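Local coordinates for protein tropomodulin (Caenorhabditis elegans, PDB 1PGV) that probably caps the pointed end of actin filaments and so maintains their length and dynamics, the part described being its C-terminal domain, at residues L103-N108 / F131-Q136; L114-L119 / M147-A152. All coordinates share one frame; numbering follows the deposited sequence. Where two conformers were deposited one is given.

Contact 1. Residues L103-N108 / F131-Q136; sequences LNVESN and FKADNQ
Q136 NE2 is held between two backbone carbonyls, giving one N-H to V105 O on the neighbouring strand's loop (2.8 Å) and the other to A133 O in its own chain segment (2.9 Å). Both acceptors lie close to the amide plane, although NE2 stands well above the carbonyl plane of A133. A bend at chi2 (-56°) turns CD back, and OE1 meets N108 N in a weak bond while also accepting from L110 N. An alanine here would probably cost V105 O and A133 O the amide that joins them, and leave L110 N without its acceptor.

The backbones run parallel. K132 N binds L103 O, V105 N binds K132 O at 2.9 Å, and past the strand ends S107 N still reaches D134 O at 3.0 Å. On one face of the sheet, L103 CD2 lies 3.9 Å from F131 CE2, and farther along V105 CG2 packs on A133 CB at 3.6 Å. The other face is polar: N104 OD1 takes E106 N in an Asx turn (3.0 Å), and N104 ND2 meets E106 OE2 from above the carboxylate plane.

Here the strands and following loops of two successive leucine-rich repeats lie side by side. N108 bonds T80, I82 and L77 in the preceding loop, a position consistent with the ladder asparagine of such repeats; Q136 holds the matching place 28 residues on. L103 and V105 face helix 90-96, while F131 and A133 face helix 112-121.

Contact 2. Residues L114-L119 / M147-A152; sequences LLARLL and MDMMMA
With CG anti to its carbonyl carbon and the chain extended beyond it (chi2 -175°, chi3 160°), M149 reaches from helix 143-155 across to L115, A116 and L119 on helix 112-121. These are successive helices on the convex side of the leucine-rich repeat domain, and their segments run nearly parallel, 12° apart, with the axes 9.2 Å from each other at closest approach.

The methyl CE makes the closest approach: it lies 3.5 Å from L115 CB and almost as near the backbone N of A116. L119 comes in across the thioether at about a right angle, its CD1 set 3.8 Å from M149 CG and about equally close to SD. I164 and F166, from the loop after strand 161-163, also pack on M149.

A116, with its small side chain, sits where the backbones come nearest, its CA 5.7 Å from that of M149. Its CB lies 3.8 Å from D148 OD2. The other oxygen, OD1, forms a salt bridge with R120, one turn along from A116. A water bridges the helices here, donating to A116 O at 2.8 Å and to D148 OD1 at 2.8 Å.

Helix 112-121 joins the two contacts: it connects strand 102-104 to strand 130-132 in a beta-alpha-beta unit, so contact 1 lines its sheet-facing side while contact 2 packs its flank against the next helix. The centres are about 14 Å apart, yet the side chains meet directly. L115 presents CD2 to A133 CB at 3.8 Å and CD1 to Q136 CG at 3.9 Å, while its CB belongs to contact 2. F131 extends the same core, with CZ 3.9 Å from L118 CB and CE1 4.0 Å from L119 CG. Together they continue one hydrophobic core from the sheet into the helix layer; neither includes a bound ligand.

Contact 1. Residues L103-N108 / F131-Q136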
loop_
_atom_site.group_PDB
_atom_site.type_symbol
_atom_site.label_atom_id
_atom_site.label_comp_id
_atom_site.label_asym_id
_atom_site.label_seq_id
_atom_site.Cartn_x
_atom_site.Cartn_y
_atom_site.Cartn_z
ATOM N N LEU A 103 2.526 1.008 -3.186
ATOM C CA LEU A 103 2.525 -0.175 -2.336
ATOM C C LEU A 103 1.678 -1.211 -3.047
ATOM O O LEU A 103 0.509 -0.964 -3.344
ATOM C CB LEU A 103 1.924 0.138 -0.963
ATOM C CG LEU A 103 1.873 -1.060 -0.008
ATOM C CD1 LEU A 103 3.282 -1.573 0.240
ATOM C CD2 LEU A 103 1.204 -0.645 1.305
ATOM N N ASN A 104 2.272 -2.364 -3.334
ATOM C CA ASN A 104 1.566 -3.430 -4.033
ATOM C C ASN A 104 1.559 -4.726 -3.224
ATOM O O ASN A 104 2.608 -5.327 -2.997
ATOM C CB ASN A 104 2.229 -3.677 -5.391
ATOM C CG ASN A 104 1.512 -4.727 -6.211
ATOM O OD1 ASN A 104 0.515 -5.313 -5.772
ATOM N ND2 ASN A 104 2.011 -4.969 -7.420
ATOM N N VAL A 105 0.375 -5.144 -2.787
ATOM C CA VAL A 105 0.229 -6.380 -2.016
ATOM C C VAL A 105 -0.854 -7.264 -2.627
ATOM O O VAL A 105 -1.510 -8.041 -1.925
ATOM C CB VAL A 105 -0.154 -6.090 -0.541
ATOM C CG1 VAL A 105 0.942 -5.302 0.141
ATOM C CG2 VAL A 105 -1.473 -5.334 -0.483
ATOM N N GLU A 106 -1.037 -7.154 -3.940
ATOM C CA GLU A 106 -2.064 -7.935 -4.620
ATOM C C GLU A 106 -1.747 -9.430 -4.700
ATOM O O GLU A 106 -0.610 -9.853 -4.491
ATOM C CB GLU A 106 -2.285 -7.389 -6.035
ATOM C CG GLU A 106 -1.209 -7.792 -7.033
ATOM C CD GLU A 106 -1.354 -7.091 -8.378
ATOM O OE1 GLU A 106 -2.495 -6.956 -8.865
ATOM O OE2 GLU A 106 -0.320 -6.688 -8.952
ATOM N N SER A 107 -2.779 -10.214 -4.996
ATOM C CA SER A 107 -2.677 -11.663 -5.154
ATOM C C SER A 107 -2.069 -12.432 -3.989
ATOM O O SER A 107 -1.258 -13.341 -4.188
ATOM C CB SER A 107 -1.907 -11.980 -6.438
ATOM O OG SER A 107 -2.617 -11.502 -7.567
ATOM N N ASN A 108 -2.463 -12.072 -2.772
ATOM C CA ASN A 108 -1.965 -12.761 -1.587
ATOM C C ASN A 108 -3.139 -13.329 -0.792
ATOM O O ASN A 108 -4.183 -13.638 -1.372
ATOM C CB ASN A 108 -1.128 -11.811 -0.723
ATOM C CG ASN A 108 0.238 -11.536 -1.332
ATOM O OD1 ASN A 108 1.001 -12.465 -1.603
ATOM N ND2 ASN A 108 0.551 -10.262 -1.555
ATOM N N PHE A 131 -2.047 2.279 -4.433
ATOM C CA PHE A 131 -2.210 1.187 -3.472
ATOM C C PHE A 131 -2.944 0.064 -4.202
ATOM O O PHE A 131 -4.114 0.203 -4.530
ATOM C CB PHE A 131 -3.028 1.681 -2.267
ATOM C CG PHE A 131 -3.272 0.630 -1.217
ATOM C CD1 PHE A 131 -4.308 -0.284 -1.357
ATOM C CD2 PHE A 131 -2.451 0.548 -0.095
ATOM C CE1 PHE A 131 -4.527 -1.272 -0.390
ATOM C CE2 PHE A 131 -2.661 -0.435 0.877
ATOM C CZ PHE A 131 -3.703 -1.347 0.724
ATOM N N LYS A 132 -2.253 -1.035 -4.479
ATOM C CA LYS A 132 -2.875 -2.141 -5.194
ATOM C C LYS A 132 -2.970 -3.344 -4.272
ATOM O O LYS A 132 -1.991 -3.722 -3.638
ATOM C CB LYS A 132 -2.057 -2.504 -6.438
ATOM C CG LYS A 132 -2.884 -3.178 -7.545
ATOM C CD LYS A 132 -3.669 -4.388 -7.054
ATOM C CE LYS A 132 -4.521 -4.987 -8.156
ATOM N NZ LYS A 132 -5.496 -4.015 -8.732
ATOM N N ALA A 133 -4.149 -3.951 -4.217
ATOM C CA ALA A 133 -4.354 -5.101 -3.347
ATOM C C ALA A 133 -5.460 -6.023 -3.839
ATOM O O ALA A 133 -6.043 -6.771 -3.048
ATOM C CB ALA A 133 -4.677 -4.616 -1.945
ATOM N N ASP A 134 -5.742 -5.993 -5.137
ATOM C CA ASP A 134 -6.809 -6.829 -5.673
ATOM C C ASP A 134 -6.407 -8.293 -5.795
ATOM O O ASP A 134 -5.237 -8.648 -5.661
ATOM C CB ASP A 134 -7.253 -6.322 -7.046
ATOM C CG ASP A 134 -8.753 -6.464 -7.267
ATOM O OD1 ASP A 134 -9.366 -7.411 -6.720
ATOM O OD2 ASP A 134 -9.319 -5.629 -8.004
ATOM N N ASN A 135 -7.406 -9.133 -6.038
ATOM C CA ASN A 135 -7.210 -10.565 -6.215
ATOM C C ASN A 135 -6.671 -11.329 -5.016
ATOM O O ASN A 135 -5.841 -12.227 -5.180
ATOM C CB ASN A 135 -6.308 -10.823 -7.423
ATOM C CG ASN A 135 -6.928 -10.343 -8.717
ATOM O OD1 ASN A 135 -8.053 -10.722 -9.060
ATOM N ND2 ASN A 135 -6.202 -9.506 -9.447
ATOM N N GLN A 136 -7.123 -10.977 -3.816
ATOM C CA GLN A 136 -6.689 -11.708 -2.630
ATOM C C GLN A 136 -7.486 -13.007 -2.692
ATOM O O GLN A 136 -8.455 -13.098 -3.453
ATOM C CB GLN A 136 -7.044 -10.956 -1.344
ATOM C CG GLN A 136 -6.368 -9.594 -1.164
ATOM C CD GLN A 136 -4.852 -9.667 -1.222
ATOM O OE1 GLN A 136 -4.233 -10.550 -0.626
ATOM N NE2 GLN A 136 -4.244 -8.722 -1.932
HETATM O O HOH W 1 -3.943 -14.856 -3.974
#

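Contact 2. Residues L114-L119 / M147-A152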
loop_
_atom_site.group_PDB
_atom_site.type_symbol
_atom_site.label_atom_id
_atom_site.label_comp_id
_atom_site.label_asym_id
_atom_site.label_seq_id
_atom_site.Cartn_x
_atom_site.Cartn_y
_atom_site.Cartn_z
ATOM N N LEU A 114 -7.894 -6.351 7.197
ATOM C CA LEU A 114 -6.536 -5.827 7.242
ATOM C C LEU A 114 -6.356 -4.777 6.146
ATOM O O LEU A 114 -5.754 -3.730 6.382
ATOM C CB LEU A 114 -5.509 -6.945 7.067
ATOM C CG LEU A 114 -4.052 -6.466 7.109
ATOM C CD1 LEU A 114 -3.805 -5.640 8.362
ATOM C CD2 LEU A 114 -3.122 -7.664 7.062
ATOM N N LEU A 115 -6.886 -5.058 4.961
ATOM C CA LEU A 115 -6.788 -4.115 3.845
ATOM C C LEU A 115 -7.425 -2.783 4.221
ATOM O O LEU A 115 -6.907 -1.722 3.884
ATOM C CB LEU A 115 -7.463 -4.683 2.597
ATOM C CG LEU A 115 -6.758 -5.893 1.977
ATOM C CD1 LEU A 115 -7.472 -6.301 0.693
ATOM C CD2 LEU A 115 -5.293 -5.540 1.692
ATOM N N ALA A 116 -8.555 -2.841 4.924
ATOM C CA ALA A 116 -9.219 -1.621 5.351
ATOM C C ALA A 116 -8.300 -0.845 6.290
ATOM O O ALA A 116 -8.212 0.379 6.213
ATOM C CB ALA A 116 -10.547 -1.953 6.058
ATOM N N ARG A 117 -7.617 -1.549 7.187
ATOM C CA ARG A 117 -6.718 -0.879 8.115
ATOM C C ARG A 117 -5.532 -0.268 7.361
ATOM O O ARG A 117 -5.102 0.841 7.669
ATOM C CB ARG A 117 -6.213 -1.857 9.174
ATOM C CG ARG A 117 -7.309 -2.369 10.103
ATOM C CD ARG A 117 -6.751 -3.395 11.082
ATOM N NE ARG A 117 -5.743 -2.805 11.958
ATOM C CZ ARG A 117 -4.843 -3.505 12.643
ATOM N NH1 ARG A 117 -4.820 -4.830 12.552
ATOM N NH2 ARG A 117 -3.967 -2.880 13.417
ATOM N N LEU A 118 -5.015 -0.988 6.370
ATOM C CA LEU A 118 -3.883 -0.475 5.595
ATOM C C LEU A 118 -4.271 0.816 4.866
ATOM O O LEU A 118 -3.520 1.797 4.880
ATOM C CB LEU A 118 -3.399 -1.520 4.585
ATOM C CG LEU A 118 -2.846 -2.832 5.160
ATOM C CD1 LEU A 118 -2.438 -3.744 4.015
ATOM C CD2 LEU A 118 -1.669 -2.556 6.084
ATOM N N LEU A 119 -5.440 0.824 4.231
ATOM C CA LEU A 119 -5.898 2.020 3.525
ATOM C C LEU A 119 -6.172 3.176 4.479
ATOM O O LEU A 119 -5.881 4.328 4.174
ATOM C CB LEU A 119 -7.160 1.726 2.706
ATOM C CG LEU A 119 -6.972 1.415 1.222
ATOM C CD1 LEU A 119 -8.307 1.019 0.617
ATOM C CD2 LEU A 119 -6.408 2.645 0.503
ATOM N N MET A 147 -17.453 0.360 3.157
ATOM C CA MET A 147 -17.837 1.665 3.685
ATOM C C MET A 147 -16.642 2.339 4.358
ATOM O O MET A 147 -16.479 3.559 4.285
ATOM C CB MET A 147 -18.992 1.508 4.676
ATOM C CG MET A 147 -20.177 0.786 4.065
ATOM S SD MET A 147 -20.930 1.686 2.697
ATOM C CE MET A 147 -22.589 0.997 2.702
ATOM N N ASP A 148 -15.807 1.533 5.003
ATOM C CA ASP A 148 -14.610 2.021 5.682
ATOM C C ASP A 148 -13.679 2.602 4.609
ATOM O O ASP A 148 -13.269 3.768 4.670
ATOM C CB ASP A 148 -13.910 0.849 6.373
ATOM C CG ASP A 148 -12.672 1.261 7.149
ATOM O OD1 ASP A 148 -11.978 2.226 6.742
ATOM O OD2 ASP A 148 -12.371 0.599 8.167
ATOM N N MET A 149 -13.366 1.766 3.627
ATOM C CA MET A 149 -12.467 2.139 2.531
ATOM C C MET A 149 -12.901 3.361 1.735
ATOM O O MET A 149 -12.075 4.233 1.414
ATOM C CB MET A 149 -12.308 0.967 1.569
ATOM C CG MET A 149 -11.592 -0.232 2.152
ATOM S SD MET A 149 -11.330 -1.477 0.896
ATOM C CE MET A 149 -10.009 -2.420 1.658
ATOM N N MET A 150 -14.183 3.434 1.390
ATOM C CA MET A 150 -14.648 4.571 0.609
ATOM C C MET A 150 -14.501 5.880 1.363
ATOM O O MET A 150 -14.187 6.908 0.764
ATOM C CB MET A 150 -16.098 4.376 0.153
ATOM C CG MET A 150 -17.138 4.373 1.251
ATOM S SD MET A 150 -18.796 4.332 0.519
ATOM C CE MET A 150 -19.730 5.224 1.783
ATOM N N MET A 151 -14.710 5.857 2.678
ATOM C CA MET A 151 -14.569 7.081 3.454
ATOM C C MET A 151 -13.102 7.451 3.651
ATOM O O MET A 151 -12.746 8.635 3.638
ATOM C CB MET A 151 -15.258 6.941 4.813
ATOM C CG MET A 151 -16.768 6.744 4.698
ATOM S SD MET A 151 -17.547 7.944 3.583
ATOM C CE MET A 151 -17.551 9.386 4.601
ATOM N N ALA A 152 -12.255 6.444 3.838
ATOM C CA ALA A 152 -10.825 6.668 4.030
ATOM C C ALA A 152 -10.229 7.270 2.764
ATOM O O ALA A 152 -9.446 8.221 2.822
ATOM C CB ALA A 152 -10.122 5.359 4.342
HETATM O O HOH W 2 -10.040 1.880 4.765
#